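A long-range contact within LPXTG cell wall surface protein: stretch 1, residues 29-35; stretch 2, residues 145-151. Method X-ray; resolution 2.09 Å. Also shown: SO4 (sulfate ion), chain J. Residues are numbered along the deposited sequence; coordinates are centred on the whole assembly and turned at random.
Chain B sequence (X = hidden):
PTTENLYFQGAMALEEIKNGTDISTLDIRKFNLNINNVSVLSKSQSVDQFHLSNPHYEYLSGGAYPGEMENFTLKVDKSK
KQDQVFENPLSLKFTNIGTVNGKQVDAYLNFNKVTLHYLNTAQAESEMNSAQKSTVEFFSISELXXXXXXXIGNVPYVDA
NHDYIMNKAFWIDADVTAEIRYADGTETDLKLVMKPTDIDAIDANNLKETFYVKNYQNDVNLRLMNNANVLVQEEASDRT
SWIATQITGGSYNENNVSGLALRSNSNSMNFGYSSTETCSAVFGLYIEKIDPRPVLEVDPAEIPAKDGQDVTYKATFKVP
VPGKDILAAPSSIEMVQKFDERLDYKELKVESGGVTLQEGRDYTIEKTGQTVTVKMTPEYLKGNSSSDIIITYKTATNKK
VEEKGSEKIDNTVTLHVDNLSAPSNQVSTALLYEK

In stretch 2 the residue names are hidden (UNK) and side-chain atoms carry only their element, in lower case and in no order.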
ATOM      1  N   ARG B  29       5.830   5.993   2.291  1.00 20.04           N
ATOM      2  CA  ARG B  29       5.644   5.806   3.719  1.00 17.60           C
ATOM      3  C   ARG B  29       5.495   4.343   4.069  1.00 22.51           C
ATOM      4  O   ARG B  29       4.628   3.657   3.532  1.00 22.02           O
ATOM      5  CB  ARG B  29       4.411   6.539   4.211  1.00 22.96           C
ATOM      6  CG  ARG B  29       4.167   6.263   5.673  1.00 30.76           C
ATOM      7  CD  ARG B  29       3.149   7.205   6.242  1.00 42.81           C
ATOM      8  NE  ARG B  29       3.166   7.126   7.696  1.00 58.55           N
ATOM      9  CZ  ARG B  29       2.596   8.018   8.491  1.00 54.59           C
ATOM     10  NH1 ARG B  29       1.972   9.071   7.961  1.00 45.32           N
ATOM     11  NH2 ARG B  29       2.664   7.857   9.809  1.00 52.35           N
ATOM     12  N   LYS B  30       6.324   3.873   4.989  1.00 18.35           N
ATOM     13  CA  LYS B  30       6.202   2.511   5.480  1.00 18.91           C
ATOM     14  C   LYS B  30       5.426   2.537   6.790  1.00 25.44           C
ATOM     15  O   LYS B  30       5.822   3.211   7.744  1.00 25.15           O
ATOM     16  CB  LYS B  30       7.577   1.888   5.696  1.00 20.13           C
ATOM     17  CG  LYS B  30       7.563   0.401   6.049  1.00 23.64           C
ATOM     18  CD  LYS B  30       8.998  -0.145   6.127  1.00 23.76           C
ATOM     19  CE  LYS B  30       9.022  -1.664   5.965  1.00 31.11           C
ATOM     20  NZ  LYS B  30      10.372  -2.219   6.262  1.00 30.11           N
ATOM     21  N   PHE B  31       4.316   1.811   6.844  1.00 18.34           N
ATOM     22  CA  PHE B  31       3.496   1.841   8.044  1.00 19.99           C
ATOM     23  C   PHE B  31       4.167   1.117   9.213  1.00 19.88           C
ATOM     24  O   PHE B  31       5.039   0.267   9.022  1.00 20.74           O
ATOM     25  CB  PHE B  31       2.121   1.231   7.764  1.00 20.91           C
ATOM     26  CG  PHE B  31       1.236   2.097   6.911  1.00 22.26           C
ATOM     27  CD1 PHE B  31       0.901   3.379   7.316  1.00 18.80           C
ATOM     28  CD2 PHE B  31       0.740   1.625   5.704  1.00 17.08           C
ATOM     29  CE1 PHE B  31       0.084   4.181   6.531  1.00 22.18           C
ATOM     30  CE2 PHE B  31      -0.087   2.401   4.929  1.00 16.28           C
ATOM     31  CZ  PHE B  31      -0.415   3.691   5.340  1.00 19.17           C
ATOM     32  N   ASN B  32       3.728   1.439  10.420  1.00 20.65           N
ATOM     33  CA  ASN B  32       4.216   0.776  11.621  1.00 25.73           C
ATOM     34  C   ASN B  32       3.456  -0.511  11.916  1.00 27.04           C
ATOM     35  O   ASN B  32       2.307  -0.484  12.366  1.00 22.14           O
ATOM     36  CB  ASN B  32       4.123   1.725  12.819  1.00 21.95           C
ATOM     37  CG  ASN B  32       4.997   2.941  12.653  1.00 29.35           C
ATOM     38  OD1 ASN B  32       6.154   2.815  12.269  1.00 30.71           O
ATOM     39  ND2 ASN B  32       4.448   4.132  12.921  1.00 29.21           N
ATOM     40  N   LEU B  33       4.100  -1.640  11.659  1.00 19.24           N
ATOM     41  CA  LEU B  33       3.512  -2.928  11.977  1.00 23.23           C
ATOM     42  C   LEU B  33       4.525  -3.669  12.811  1.00 26.19           C
ATOM     43  O   LEU B  33       5.645  -3.914  12.355  1.00 24.50           O
ATOM     44  CB  LEU B  33       3.204  -3.728  10.710  1.00 23.86           C
ATOM     45  CG  LEU B  33       1.974  -3.354   9.892  1.00 30.32           C
ATOM     46  CD1 LEU B  33       2.069  -1.926   9.427  1.00 32.47           C
ATOM     47  CD2 LEU B  33       1.861  -4.291   8.699  1.00 34.70           C
ATOM     48  N   ASN B  34       4.154  -4.018  14.037  1.00 17.09           N
ATOM     49  CA  ASN B  34       5.113  -4.648  14.920  1.00 21.70           C
ATOM     50  C   ASN B  34       4.424  -5.530  15.941  1.00 26.06           C
ATOM     51  O   ASN B  34       3.184  -5.576  15.989  1.00 19.76           O
ATOM     52  CB  ASN B  34       5.980  -3.590  15.596  1.00 16.74           C
ATOM     53  CG  ASN B  34       5.157  -2.535  16.299  1.00 28.71           C
ATOM     54  OD1 ASN B  34       4.501  -2.823  17.305  1.00 23.17           O
ATOM     55  ND2 ASN B  34       5.186  -1.302  15.780  1.00 17.38           N
ATOM     56  N   ILE B  35       5.221  -6.234  16.744  1.00 18.84           N
ATOM     57  CA  ILE B  35       4.665  -7.158  17.740  1.00 27.78           C
ATOM     58  C   ILE B  35       3.880  -6.439  18.827  1.00 22.61           C
ATOM     59  O   ILE B  35       3.180  -7.076  19.608  1.00 21.27           O
ATOM     60  CB  ILE B  35       5.743  -8.021  18.437  1.00 22.58           C
ATOM     61  CG1 ILE B  35       6.700  -7.135  19.224  1.00 26.82           C
ATOM     62  CG2 ILE B  35       6.511  -8.885  17.431  1.00 15.48           C
ATOM     63  CD1 ILE B  35       7.542  -7.917  20.214  1.00 31.48           C
ATOM     64  N   UNK B 145      15.013  -8.284  10.424  1.00 20.84           N
ATOM     65  CA  UNK B 145      15.511  -8.063   9.070  1.00 22.40           C
ATOM     66  C   UNK B 145      15.289  -6.628   8.603  1.00 34.53           C
ATOM     67  O   UNK B 145      16.204  -5.994   8.084  1.00 27.36           O
ATOM     68  c   UNK B 145      13.773 -11.227   8.938  1.00 29.02           C
ATOM     69  c   UNK B 145      17.773 -13.189   9.864  1.00 37.86           C
ATOM     70  c   UNK B 145      18.257 -11.963   9.391  1.00 40.21           C
ATOM     71  n   UNK B 145      14.187 -12.443   9.437  1.00 25.91           N
ATOM     72  c   UNK B 145      15.558 -12.455   9.489  1.00 29.27           C
ATOM     73  c   UNK B 145      17.386 -10.964   8.957  1.00 33.09           C
ATOM     74  c   UNK B 145      14.855 -10.442   8.653  1.00 24.94           C
ATOM     75  c   UNK B 145      14.844  -9.050   8.109  1.00 23.52           C
ATOM     76  c   UNK B 145      16.010 -11.209   9.005  1.00 24.89           C
ATOM     77  c   UNK B 145      16.431 -13.456   9.918  1.00 33.04           C
ATOM     78  N   UNK B 146      14.065  -6.138   8.778  1.00 24.92           N
ATOM     79  CA  UNK B 146      13.722  -4.751   8.492  1.00 26.08           C
ATOM     80  C   UNK B 146      12.859  -4.236   9.626  1.00 28.39           C
ATOM     81  O   UNK B 146      12.269  -5.021  10.373  1.00 21.71           O
ATOM     82  o   UNK B 146      12.510  -5.885   3.820  1.00 53.62           O
ATOM     83  o   UNK B 146      11.310  -4.490   5.021  1.00 41.81           O
ATOM     84  c   UNK B 146      12.309  -5.235   4.865  1.00 46.68           C
ATOM     85  c   UNK B 146      12.861  -4.626   7.231  1.00 28.27           C
ATOM     86  c   UNK B 146      13.320  -5.363   6.003  1.00 46.91           C
ATOM     87  N   UNK B 147      12.767  -2.915   9.721  1.00 23.28           N
ATOM     88  CA  UNK B 147      11.823  -2.263  10.611  1.00 31.90           C
ATOM     89  C   UNK B 147      10.389  -2.505  10.131  1.00 22.19           C
ATOM     90  O   UNK B 147      10.131  -2.618   8.934  1.00 21.42           O
ATOM     91  c   UNK B 147      12.093  -0.754  10.648  1.00 30.77           C
ATOM     92  o   UNK B 147      13.320  -0.464  11.297  1.00 46.14           O
ATOM     93  N   UNK B 148       9.459  -2.597  11.071  1.00 21.33           N
ATOM     94  CA  UNK B 148       8.045  -2.531  10.728  1.00 21.22           C
ATOM     95  C   UNK B 148       7.617  -3.549   9.677  1.00 20.00           C
ATOM     96  O   UNK B 148       6.917  -3.221   8.729  1.00 27.36           O
ATOM     97  o   UNK B 148       7.073  -0.354  12.405  1.00 40.79           O
ATOM     98  c   UNK B 148       7.715  -1.116  10.249  1.00 21.00           C
ATOM     99  n   UNK B 148       8.432   0.972  11.218  1.00 34.02           N
ATOM    100  c   UNK B 148       7.707  -0.124  11.380  1.00 24.96           C
ATOM    101  N   UNK B 149       8.035  -4.790   9.842  1.00 16.44           N
ATOM    102  CA  UNK B 149       7.790  -5.765   8.807  1.00 23.44           C
ATOM    103  C   UNK B 149       7.273  -7.077   9.371  1.00 15.82           C
ATOM    104  O   UNK B 149       7.406  -7.362  10.566  1.00 16.94           O
ATOM    105  c   UNK B 149       9.071  -6.002   7.992  1.00 21.86           C
ATOM    106  N   UNK B 150       6.674  -7.865   8.497  1.00 14.72           N
ATOM    107  CA  UNK B 150       6.350  -9.245   8.815  1.00 21.28           C
ATOM    108  C   UNK B 150       7.026 -10.187   7.825  1.00 19.08           C
ATOM    109  O   UNK B 150       7.431  -9.778   6.728  1.00 19.52           O
ATOM    110  c   UNK B 150       4.096  -9.066   7.629  1.00 22.19           C
ATOM    111  c   UNK B 150       2.676  -8.339   5.331  1.00 18.74           C
ATOM    112  c   UNK B 150       3.968  -9.948   6.567  1.00 17.15           C
ATOM    113  c   UNK B 150       4.836  -9.470   8.875  1.00 17.42           C
ATOM    114  c   UNK B 150       2.808  -7.439   6.386  1.00 16.80           C
ATOM    115  c   UNK B 150       3.267  -9.593   5.421  1.00 18.19           C
ATOM    116  c   UNK B 150       3.502  -7.812   7.533  1.00 19.00           C
ATOM    117  N   UNK B 151       7.145 -11.447   8.217  1.00 17.01           N
ATOM    118  CA  UNK B 151       7.839 -12.440   7.416  1.00 16.64           C
ATOM    119  C   UNK B 151       6.938 -13.618   7.111  1.00 18.08           C
ATOM    120  O   UNK B 151       6.313 -14.153   8.010  1.00 22.23           O
ATOM    121  c   UNK B 151       9.852 -14.046   7.550  1.00 18.19           C
ATOM    122  c   UNK B 151       9.059 -12.924   8.194  1.00 18.98           C
ATOM    123  c   UNK B 151      11.208 -14.220   8.218  1.00 26.83           C
ATOM    124  o   UNK B 151      11.556 -13.355   9.056  1.00 23.30           O
ATOM    125  o   UNK B 151      11.916 -15.214   7.915  1.00 29.17           O
TER
HETATM  126  S   SO4 J 501      12.050  -0.287   3.199  0.65 51.83           S
HETATM  127  O1  SO4 J 501      13.020  -0.543   2.137  0.65 79.59           O
HETATM  128  O2  SO4 J 501      11.098  -1.383   3.256  0.65 48.30           O
HETATM  129  O3  SO4 J 501      11.360   0.969   2.916  0.65 38.72           O
HETATM  130  O4  SO4 J 501      12.736  -0.215   4.490  0.65 55.24           O
HETATM  131  O   HOH W   1       5.180  -1.866   7.210  1.00 16.17           O
HETATM  132  O   HOH W   2       7.746  -5.684  12.722  1.00 17.57           O
HETATM  133  O   HOH W   3       7.361  -0.028  14.855  1.00 33.72           O

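Position 145 carries ten side-chain atoms: one carbon leads into fused five- and six-membered rings that hold eight carbons and a single nitrogen. The side chain is out of reach of stretch 1: even its CB is 8.4 Å from K30 NZ, and the ring lies farther off. Only an indole fits, so the residue is W145. Its ring NH is turned to use at position 151 instead.

Position 146 has three side-chain carbons in an unbranched chain, the third bearing two oxygens. One of these oxygens lies 2.8 Å from NZ of K30. A carboxylate on a chain of this length is glutamate, E146. Its OE1 accepts a hydrogen bond from K30 NZ at that distance, and the opposite charges make the pair a salt bridge. The acid suits its place because the lysine, extended with all four chi angles near t, brings its ammonium group directly to it.

Position 147 has one carbon and one oxygen. The nearest side-chain atom, CB, is 4.9 Å from K30 NZ, so the hydroxyl makes no contact. This is serine, S147. What matters here is the backbone: K30 NZ donates to S147 O at 2.7 Å, a bond that any residue type could offer, while a small polar side chain suits an exposed site.

At position 148 two carbons end in a fork of one oxygen and one nitrogen, a short amide. The CA-to-CB bond points toward stretch 1, and CB lies 3.3 Å from F31 O. This is N148, whose covered area of 114 Å² is the largest in the contact. Its OD1 accepts a weak hydrogen bond from L33 N at 3.3 Å and also receives a bond from the O of water 3, at 2.5 Å. Phi and psi of 55° and 46° place the backbone in the left-handed region, which asparagine tolerates better than most residues with a side chain. Its CA approaches L33 O at 3.2 Å in a CA-H...O contact.

Position 149 has a single side-chain carbon, CB, which points away from stretch 1 yet lies 4.4 Å from K30 NZ. It is A149; the methyl group occupies little space in this buried setting.

Position 150 shows one carbon followed by a six-carbon ring without a hydroxyl, and L33 CD2 meets the ring edge. It is phenylalanine, F150. L33 CD2 is 4.0 Å from F150 CE2, and the two apolar groups pack together in a buried environment.

Position 151 repeats the three-carbon chain with a terminal carboxylate, and does not reach stretch 1: E151. Its OE1 accepts a weak hydrogen bond from W145 NE1 at 2.8 Å, and OE2 is hydrogen-bonded elsewhere in the structure, so the buried acid is not left unpaired.

The residues that touch are at least 114 apart in sequence, and the contact buries 379 Å². At one end K30 engages E146 and the S147 carbonyl; in the middle N148 sits against the backbone of F31 and L33; beyond it, L33 packs on F150. Water 1 lies between the segments, its O 2.8 Å from F31 O and 2.7 Å from N148 O, while the O of water 2 sits 2.8 Å from both L33 O and A149 O.

Stretch 2 145-151: WESNAFE
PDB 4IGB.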